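Local coordinates for YrrB protein (Bacillus subtilis, PDB 2Q7F) that may act as a mediator in complex formation among RNA sulfuration components, RNA processing components and aminoacyl-tRNA synthetases, at residues A[82-87]-A[91-96]; A[100-105]-A[112-117]. One frame throughout, in Å; residues are numbered along the deposited sequence.

Contact 1: residues A[82-87]-A[91-96]; sequences KALELD and ATAYYG
Leu84 lies over a face of the Tyr94 ring and carries the largest share of the surface buried between residues 82-87 and 91-96, divided between that ring and Ala93 CB. Its CD2 methyl is the closer of the two branches: it stands 3.5 Å from the ring centroid, 17° off the ring normal, which meets the geometry of a CH-pi contact. The methyl is offset toward the rim, with CZ its nearest ring atom, while CD1 stays on the same face but lies farther out, beyond the rim, 3.5 Å from Tyr94 CE1. The first bond of the Tyr94 side chain runs alongside helix 73-86 rather than at it; with CG set beside the backbone N and opposite the carbonyl carbon (chi1 -70°), the ring reaches the leucine and presents its face to it.

Behind this pair the helices meet through small residues. Ala93 CB packs 3.7 Å from Leu84 CD2 and 4.1 Å from Ala83 CB, and the CA atoms of Ala83 and Ala93 are 6.7 Å apart. No hydrogen bond crosses the contact. The phenol oxygen instead bonds to Ser88 O in the intervening turn, fixing the far end of the ring, while Met113, Lys116 and Ala117 of helix 107-120 also pack on Tyr94. Replacing Tyr94 with an alanine would probably leave Leu84 without its aromatic platform and Ser88 O without its phenol partner.

The axes of the two short helical segments approach to 9.3 Å at 151° between their directions. This nearly antiparallel pairing across a short turn joins the second helix of TPR 2 to the first of TPR 3, the inter-repeat packing of a tetratricopeptide superhelix.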
ATOM      1  N   LYS A  82     -16.115  17.508   7.690  1.00 46.66           N
ATOM      2  CA  LYS A  82     -16.692  18.780   7.284  1.00 47.53           C
ATOM      3  C   LYS A  82     -16.562  19.038   5.778  1.00 47.70           C
ATOM      4  O   LYS A  82     -17.520  19.448   5.124  1.00 47.77           O
ATOM      5  CB  LYS A  82     -16.059  19.921   8.098  1.00 47.92           C
ATOM      6  CG  LYS A  82     -16.658  21.321   7.844  1.00 48.66           C
ATOM      7  CD  LYS A  82     -18.173  21.371   8.016  1.00 48.60           C
ATOM      8  CE  LYS A  82     -18.693  22.713   7.532  1.00 50.94           C
ATOM      9  NZ  LYS A  82     -20.148  22.872   7.776  1.00 51.72           N
ATOM     10  N   ALA A  83     -15.380  18.778   5.235  1.00 48.27           N
ATOM     11  CA  ALA A  83     -15.139  18.923   3.805  1.00 48.93           C
ATOM     12  C   ALA A  83     -16.106  18.073   2.977  1.00 49.51           C
ATOM     13  O   ALA A  83     -16.649  18.551   1.979  1.00 49.70           O
ATOM     14  CB  ALA A  83     -13.708  18.567   3.479  1.00 48.75           C
ATOM     15  N   LEU A  84     -16.325  16.828   3.412  1.00 50.15           N
ATOM     16  CA  LEU A  84     -17.192  15.859   2.725  1.00 50.61           C
ATOM     17  C   LEU A  84     -18.672  16.189   2.866  1.00 51.27           C
ATOM     18  O   LEU A  84     -19.504  15.779   2.049  1.00 51.66           O
ATOM     19  CB  LEU A  84     -16.920  14.448   3.250  1.00 50.41           C
ATOM     20  CG  LEU A  84     -15.543  13.880   2.901  1.00 50.41           C
ATOM     21  CD1 LEU A  84     -15.227  12.609   3.674  1.00 50.18           C
ATOM     22  CD2 LEU A  84     -15.416  13.665   1.392  1.00 50.71           C
ATOM     23  N   GLU A  85     -18.990  16.922   3.923  1.00 51.87           N
ATOM     24  CA  GLU A  85     -20.319  17.426   4.153  1.00 52.73           C
ATOM     25  C   GLU A  85     -20.586  18.594   3.193  1.00 52.82           C
ATOM     26  O   GLU A  85     -21.733  18.905   2.894  1.00 52.71           O
ATOM     27  CB  GLU A  85     -20.417  17.884   5.605  1.00 53.01           C
ATOM     28  CG  GLU A  85     -21.826  17.997   6.148  1.00 54.99           C
ATOM     29  CD  GLU A  85     -22.412  19.394   5.978  1.00 57.35           C
ATOM     30  OE1 GLU A  85     -21.816  20.378   6.487  1.00 58.59           O
ATOM     31  OE2 GLU A  85     -23.481  19.505   5.338  1.00 58.88           O
ATOM     32  N   LEU A  86     -19.522  19.237   2.718  1.00 52.79           N
ATOM     33  CA  LEU A  86     -19.646  20.365   1.813  1.00 52.77           C
ATOM     34  C   LEU A  86     -19.553  19.918   0.370  1.00 53.10           C
ATOM     35  O   LEU A  86     -20.327  20.362  -0.471  1.00 53.62           O
ATOM     36  CB  LEU A  86     -18.558  21.397   2.089  1.00 52.88           C
ATOM     37  CG  LEU A  86     -18.614  22.254   3.353  1.00 52.67           C
ATOM     38  CD1 LEU A  86     -17.343  23.066   3.436  1.00 52.57           C
ATOM     39  CD2 LEU A  86     -19.847  23.155   3.398  1.00 51.82           C
ATOM     40  N   ASP A  87     -18.585  19.056   0.086  1.00 53.09           N
ATOM     41  CA  ASP A  87     -18.413  18.476  -1.230  1.00 52.96           C
ATOM     42  C   ASP A  87     -18.144  17.003  -1.024  1.00 52.84           C
ATOM     43  O   ASP A  87     -17.020  16.614  -0.698  1.00 53.18           O
ATOM     44  CB  ASP A  87     -17.241  19.134  -1.973  1.00 53.01           C
ATOM     45  CG  ASP A  87     -16.971  18.507  -3.349  1.00 53.76           C
ATOM     46  OD1 ASP A  87     -17.798  17.704  -3.830  1.00 54.08           O
ATOM     47  OD2 ASP A  87     -15.920  18.821  -3.958  1.00 54.47           O
ATOM     48  N   ALA A  91     -12.187  14.128  -3.471  1.00 49.04           N
ATOM     49  CA  ALA A  91     -11.342  12.931  -3.404  1.00 48.54           C
ATOM     50  C   ALA A  91     -10.253  12.999  -2.330  1.00 48.22           C
ATOM     51  O   ALA A  91      -9.988  12.009  -1.644  1.00 48.53           O
ATOM     52  CB  ALA A  91     -10.725  12.656  -4.763  1.00 48.55           C
ATOM     53  N   THR A  92      -9.633  14.167  -2.190  1.00 47.48           N
ATOM     54  CA  THR A  92      -8.505  14.343  -1.273  1.00 46.56           C
ATOM     55  C   THR A  92      -8.946  14.222   0.195  1.00 46.46           C
ATOM     56  O   THR A  92      -8.169  13.823   1.047  1.00 46.22           O
ATOM     57  CB  THR A  92      -7.785  15.683  -1.532  1.00 46.49           C
ATOM     58  OG1 THR A  92      -8.752  16.738  -1.603  1.00 46.15           O
ATOM     59  CG2 THR A  92      -7.002  15.641  -2.855  1.00 45.18           C
ATOM     60  N   ALA A  93     -10.201  14.545   0.483  1.00 46.33           N
ATOM     61  CA  ALA A  93     -10.744  14.339   1.821  1.00 46.23           C
ATOM     62  C   ALA A  93     -10.918  12.851   2.141  1.00 46.27           C
ATOM     63  O   ALA A  93     -10.612  12.418   3.259  1.00 46.42           O
ATOM     64  CB  ALA A  93     -12.045  15.086   1.996  1.00 46.13           C
ATOM     65  N   TYR A  94     -11.382  12.066   1.166  1.00 45.97           N
ATOM     66  CA  TYR A  94     -11.455  10.611   1.331  1.00 45.59           C
ATOM     67  C   TYR A  94     -10.060  10.019   1.506  1.00 45.97           C
ATOM     68  O   TYR A  94      -9.841   9.146   2.368  1.00 46.17           O
ATOM     69  CB  TYR A  94     -12.161   9.950   0.147  1.00 44.95           C
ATOM     70  CG  TYR A  94     -13.637  10.248   0.082  1.00 44.32           C
ATOM     71  CD1 TYR A  94     -14.465   9.986   1.182  1.00 43.33           C
ATOM     72  CD2 TYR A  94     -14.216  10.776  -1.081  1.00 42.83           C
ATOM     73  CE1 TYR A  94     -15.819  10.252   1.132  1.00 42.38           C
ATOM     74  CE2 TYR A  94     -15.582  11.053  -1.142  1.00 41.73           C
ATOM     75  CZ  TYR A  94     -16.376  10.790  -0.025  1.00 43.00           C
ATOM     76  OH  TYR A  94     -17.730  11.064  -0.047  1.00 43.27           O
ATOM     77  N   TYR A  95      -9.122  10.504   0.690  1.00 45.94           N
ATOM     78  CA  TYR A  95      -7.735  10.057   0.751  1.00 45.97           C
ATOM     79  C   TYR A  95      -7.053  10.427   2.076  1.00 46.21           C
ATOM     80  O   TYR A  95      -6.366   9.601   2.680  1.00 46.26           O
ATOM     81  CB  TYR A  95      -6.948  10.614  -0.427  1.00 45.85           C
ATOM     82  CG  TYR A  95      -5.529  10.107  -0.497  1.00 46.68           C
ATOM     83  CD1 TYR A  95      -5.258   8.786  -0.853  1.00 47.11           C
ATOM     84  CD2 TYR A  95      -4.451  10.939  -0.192  1.00 46.82           C
ATOM     85  CE1 TYR A  95      -3.954   8.314  -0.923  1.00 46.80           C
ATOM     86  CE2 TYR A  95      -3.141  10.468  -0.248  1.00 46.38           C
ATOM     87  CZ  TYR A  95      -2.904   9.159  -0.621  1.00 46.79           C
ATOM     88  OH  TYR A  95      -1.618   8.676  -0.683  1.00 47.54           O
ATOM     89  N   GLY A  96      -7.242  11.669   2.516  1.00 46.13           N
ATOM     90  CA  GLY A  96      -6.652  12.145   3.752  1.00 46.17           C
ATOM     91  C   GLY A  96      -7.178  11.359   4.930  1.00 46.63           C
ATOM     92  O   GLY A  96      -6.398  10.914   5.760  1.00 46.96           O
TER

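Contact 2: residues A[100-105]-A[112-117]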
ATOM      1  N   VAL A 100      -5.343   8.401   7.763  1.00 49.49           N
ATOM      2  CA  VAL A 100      -5.516   8.433   9.211  1.00 49.89           C
ATOM      3  C   VAL A 100      -5.940   7.047   9.694  1.00 50.15           C
ATOM      4  O   VAL A 100      -5.413   6.527  10.672  1.00 49.83           O
ATOM      5  CB  VAL A 100      -6.547   9.514   9.639  1.00 50.02           C
ATOM      6  CG1 VAL A 100      -6.845   9.442  11.146  1.00 49.04           C
ATOM      7  CG2 VAL A 100      -6.041  10.903   9.259  1.00 49.10           C
ATOM      8  N   TYR A 101      -6.881   6.454   8.968  1.00 50.66           N
ATOM      9  CA  TYR A 101      -7.369   5.128   9.266  1.00 51.10           C
ATOM     10  C   TYR A 101      -6.257   4.097   9.156  1.00 51.19           C
ATOM     11  O   TYR A 101      -6.224   3.129   9.923  1.00 51.18           O
ATOM     12  CB  TYR A 101      -8.552   4.779   8.363  1.00 51.25           C
ATOM     13  CG  TYR A 101      -9.856   5.339   8.868  1.00 52.06           C
ATOM     14  CD1 TYR A 101     -10.427   4.868  10.054  1.00 53.50           C
ATOM     15  CD2 TYR A 101     -10.530   6.333   8.167  1.00 53.15           C
ATOM     16  CE1 TYR A 101     -11.637   5.382  10.530  1.00 53.89           C
ATOM     17  CE2 TYR A 101     -11.747   6.860   8.641  1.00 53.38           C
ATOM     18  CZ  TYR A 101     -12.290   6.383   9.822  1.00 53.16           C
ATOM     19  OH  TYR A 101     -13.485   6.894  10.297  1.00 53.01           O
ATOM     20  N   VAL A 102      -5.344   4.316   8.214  1.00 51.45           N
ATOM     21  CA  VAL A 102      -4.205   3.418   8.031  1.00 51.60           C
ATOM     22  C   VAL A 102      -3.299   3.494   9.258  1.00 51.88           C
ATOM     23  O   VAL A 102      -2.931   2.467   9.830  1.00 51.83           O
ATOM     24  CB  VAL A 102      -3.426   3.719   6.720  1.00 51.36           C
ATOM     25  CG1 VAL A 102      -2.044   3.126   6.754  1.00 50.73           C
ATOM     26  CG2 VAL A 102      -4.180   3.169   5.530  1.00 51.34           C
ATOM     27  N   VAL A 103      -2.973   4.715   9.672  1.00 52.07           N
ATOM     28  CA  VAL A 103      -2.083   4.914  10.806  1.00 52.48           C
ATOM     29  C   VAL A 103      -2.670   4.237  12.042  1.00 52.96           C
ATOM     30  O   VAL A 103      -1.953   3.656  12.838  1.00 53.25           O
ATOM     31  CB  VAL A 103      -1.787   6.413  11.048  1.00 52.23           C
ATOM     32  CG1 VAL A 103      -0.958   6.614  12.315  1.00 51.78           C
ATOM     33  CG2 VAL A 103      -1.059   6.984   9.861  1.00 51.40           C
ATOM     34  N   LYS A 104      -3.987   4.278  12.164  1.00 53.59           N
ATOM     35  CA  LYS A 104      -4.669   3.704  13.317  1.00 54.11           C
ATOM     36  C   LYS A 104      -4.995   2.238  13.054  1.00 54.18           C
ATOM     37  O   LYS A 104      -5.656   1.587  13.867  1.00 54.43           O
ATOM     38  CB  LYS A 104      -5.949   4.495  13.623  1.00 54.19           C
ATOM     39  CG  LYS A 104      -5.745   6.000  13.845  1.00 54.38           C
ATOM     40  CD  LYS A 104      -7.061   6.706  14.157  1.00 55.08           C
ATOM     41  CE  LYS A 104      -7.536   6.433  15.597  1.00 57.37           C
ATOM     42  NZ  LYS A 104      -7.225   7.534  16.557  1.00 57.37           N
ATOM     43  N   GLU A 105      -4.539   1.732  11.907  1.00 54.24           N
ATOM     44  CA  GLU A 105      -4.712   0.323  11.510  1.00 54.40           C
ATOM     45  C   GLU A 105      -6.158  -0.170  11.547  1.00 54.27           C
ATOM     46  O   GLU A 105      -6.448  -1.291  11.979  1.00 53.95           O
ATOM     47  CB  GLU A 105      -3.816  -0.604  12.331  1.00 54.62           C
ATOM     48  CG  GLU A 105      -2.330  -0.322  12.235  1.00 55.65           C
ATOM     49  CD  GLU A 105      -1.556  -1.120  13.266  1.00 58.40           C
ATOM     50  OE1 GLU A 105      -1.881  -1.015  14.473  1.00 58.93           O
ATOM     51  OE2 GLU A 105      -0.634  -1.869  12.874  1.00 59.73           O
ATOM     52  N   ASP A 112     -12.625   1.430   2.684  1.00 50.67           N
ATOM     53  CA  ASP A 112     -13.818   2.194   2.400  1.00 50.20           C
ATOM     54  C   ASP A 112     -13.428   3.599   1.899  1.00 49.33           C
ATOM     55  O   ASP A 112     -13.885   4.023   0.836  1.00 49.18           O
ATOM     56  CB  ASP A 112     -14.690   2.225   3.656  1.00 50.56           C
ATOM     57  CG  ASP A 112     -16.082   2.734   3.393  1.00 52.99           C
ATOM     58  OD1 ASP A 112     -16.255   3.968   3.267  1.00 55.81           O
ATOM     59  OD2 ASP A 112     -17.015   1.904   3.339  1.00 55.62           O
ATOM     60  N   MET A 113     -12.549   4.287   2.633  1.00 48.17           N
ATOM     61  CA  MET A 113     -12.126   5.646   2.274  1.00 46.87           C
ATOM     62  C   MET A 113     -11.369   5.707   0.958  1.00 46.67           C
ATOM     63  O   MET A 113     -11.619   6.605   0.132  1.00 46.38           O
ATOM     64  CB  MET A 113     -11.272   6.298   3.378  1.00 46.74           C
ATOM     65  CG  MET A 113     -12.031   6.750   4.653  1.00 45.19           C
ATOM     66  SD  MET A 113     -13.429   7.896   4.436  1.00 42.07           S
ATOM     67  CE  MET A 113     -14.814   6.748   4.484  1.00 41.02           C
ATOM     68  N   PHE A 114     -10.445   4.765   0.763  1.00 46.15           N
ATOM     69  CA  PHE A 114      -9.638   4.741  -0.462  1.00 46.04           C
ATOM     70  C   PHE A 114     -10.466   4.441  -1.694  1.00 46.37           C
ATOM     71  O   PHE A 114     -10.253   5.032  -2.744  1.00 46.47           O
ATOM     72  CB  PHE A 114      -8.461   3.776  -0.357  1.00 45.56           C
ATOM     73  CG  PHE A 114      -7.370   4.255   0.539  1.00 45.59           C
ATOM     74  CD1 PHE A 114      -6.989   5.600   0.544  1.00 46.13           C
ATOM     75  CD2 PHE A 114      -6.705   3.372   1.377  1.00 46.07           C
ATOM     76  CE1 PHE A 114      -5.967   6.065   1.391  1.00 45.65           C
ATOM     77  CE2 PHE A 114      -5.682   3.825   2.220  1.00 46.25           C
ATOM     78  CZ  PHE A 114      -5.315   5.176   2.222  1.00 45.45           C
ATOM     79  N   GLU A 115     -11.412   3.519  -1.567  1.00 46.89           N
ATOM     80  CA  GLU A 115     -12.273   3.194  -2.684  1.00 47.56           C
ATOM     81  C   GLU A 115     -13.207   4.369  -3.010  1.00 47.41           C
ATOM     82  O   GLU A 115     -13.537   4.598  -4.176  1.00 47.70           O
ATOM     83  CB  GLU A 115     -13.028   1.884  -2.432  1.00 47.78           C
ATOM     84  CG  GLU A 115     -13.196   1.046  -3.700  1.00 50.31           C
ATOM     85  CD  GLU A 115     -13.179  -0.459  -3.446  1.00 52.96           C
ATOM     86  OE1 GLU A 115     -12.175  -0.979  -2.917  1.00 54.18           O
ATOM     87  OE2 GLU A 115     -14.171  -1.130  -3.793  1.00 54.43           O
ATOM     88  N   LYS A 116     -13.608   5.130  -1.992  1.00 47.33           N
ATOM     89  CA  LYS A 116     -14.402   6.343  -2.217  1.00 46.98           C
ATOM     90  C   LYS A 116     -13.579   7.424  -2.907  1.00 46.76           C
ATOM     91  O   LYS A 116     -14.097   8.162  -3.755  1.00 46.72           O
ATOM     92  CB  LYS A 116     -15.006   6.879  -0.918  1.00 47.12           C
ATOM     93  CG  LYS A 116     -16.159   6.052  -0.352  1.00 47.40           C
ATOM     94  CD  LYS A 116     -16.856   6.818   0.748  1.00 49.17           C
ATOM     95  CE  LYS A 116     -17.656   5.931   1.671  1.00 49.66           C
ATOM     96  NZ  LYS A 116     -18.721   5.200   0.952  1.00 51.97           N
ATOM     97  N   ALA A 117     -12.298   7.510  -2.553  1.00 46.42           N
ATOM     98  CA  ALA A 117     -11.395   8.454  -3.202  1.00 46.29           C
ATOM     99  C   ALA A 117     -11.331   8.126  -4.688  1.00 46.52           C
ATOM    100  O   ALA A 117     -11.618   8.980  -5.548  1.00 46.61           O
ATOM    101  CB  ALA A 117     -10.016   8.409  -2.565  1.00 45.91           C
TER
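Tyr101, Val102 and Met113 share the burial between residues 100-105 and 112-117 almost equally, with Phe114 close behind, and they divide it into two separate apolar pairs. In the first, Met113 CG lies 3.8 Å from Tyr101 CD2 and 4.0 Å from Tyr101 CE2, meeting one side of the ring at an oblique angle. Chi1 of the methionine (-73°) puts this CG methylene against the ring; the bends at chi2 and chi3 then set the course of the sulfur and its methyl, with SD farther from the ring than CG.

The second pair is turned differently. Val102 sends CG2 to the edge of the Phe114 ring, near the ring plane, 3.7 Å from CE2 and 4.0 Å from CZ. Phe114 does not start straight at the other helix, but its ring end comes nearer and meets the valine roughly at a right angle. Met130 of helix 125-137 touches both Val102 and Phe114, carrying this apolar layer into TPR 4.

The nearest CA atoms, those of Tyr101 and Met113, are still 8.5 Å apart, so the two helices of TPR 3 are bridged here by side chains. Helix 91-103 then ends in a Schellman motif, with Glu105 at positive phi. With no hydrogen bond or salt bridge between the segments, their mutual hold rests on dispersion and the exclusion of water, which implies that shape rather than polar pairing governs how they fit.

How the contacts relate
Followed from the N terminus, the chain runs down helix 73-86, turns through residues 87-90 and enters helix 91-103; contact 1 closes that turn. Contact 2 then closes the turn between helix 91-103 and helix 107-120, with the first part of the latter helix also lying between its segments, so the two are in series and not nested. Helix 91-103 is the shared element, tied by contact 1 to TPR 2 and by contact 2 to its own partner in TPR 3. Their centres lie 12 Å apart and they touch directly: Tyr94 CE1 packs 3.6 Å from Lys116 CD, and Tyr95 CD1 lies 3.6 Å from Phe114 CE1. Three consecutive helices are linked across one repeat boundary.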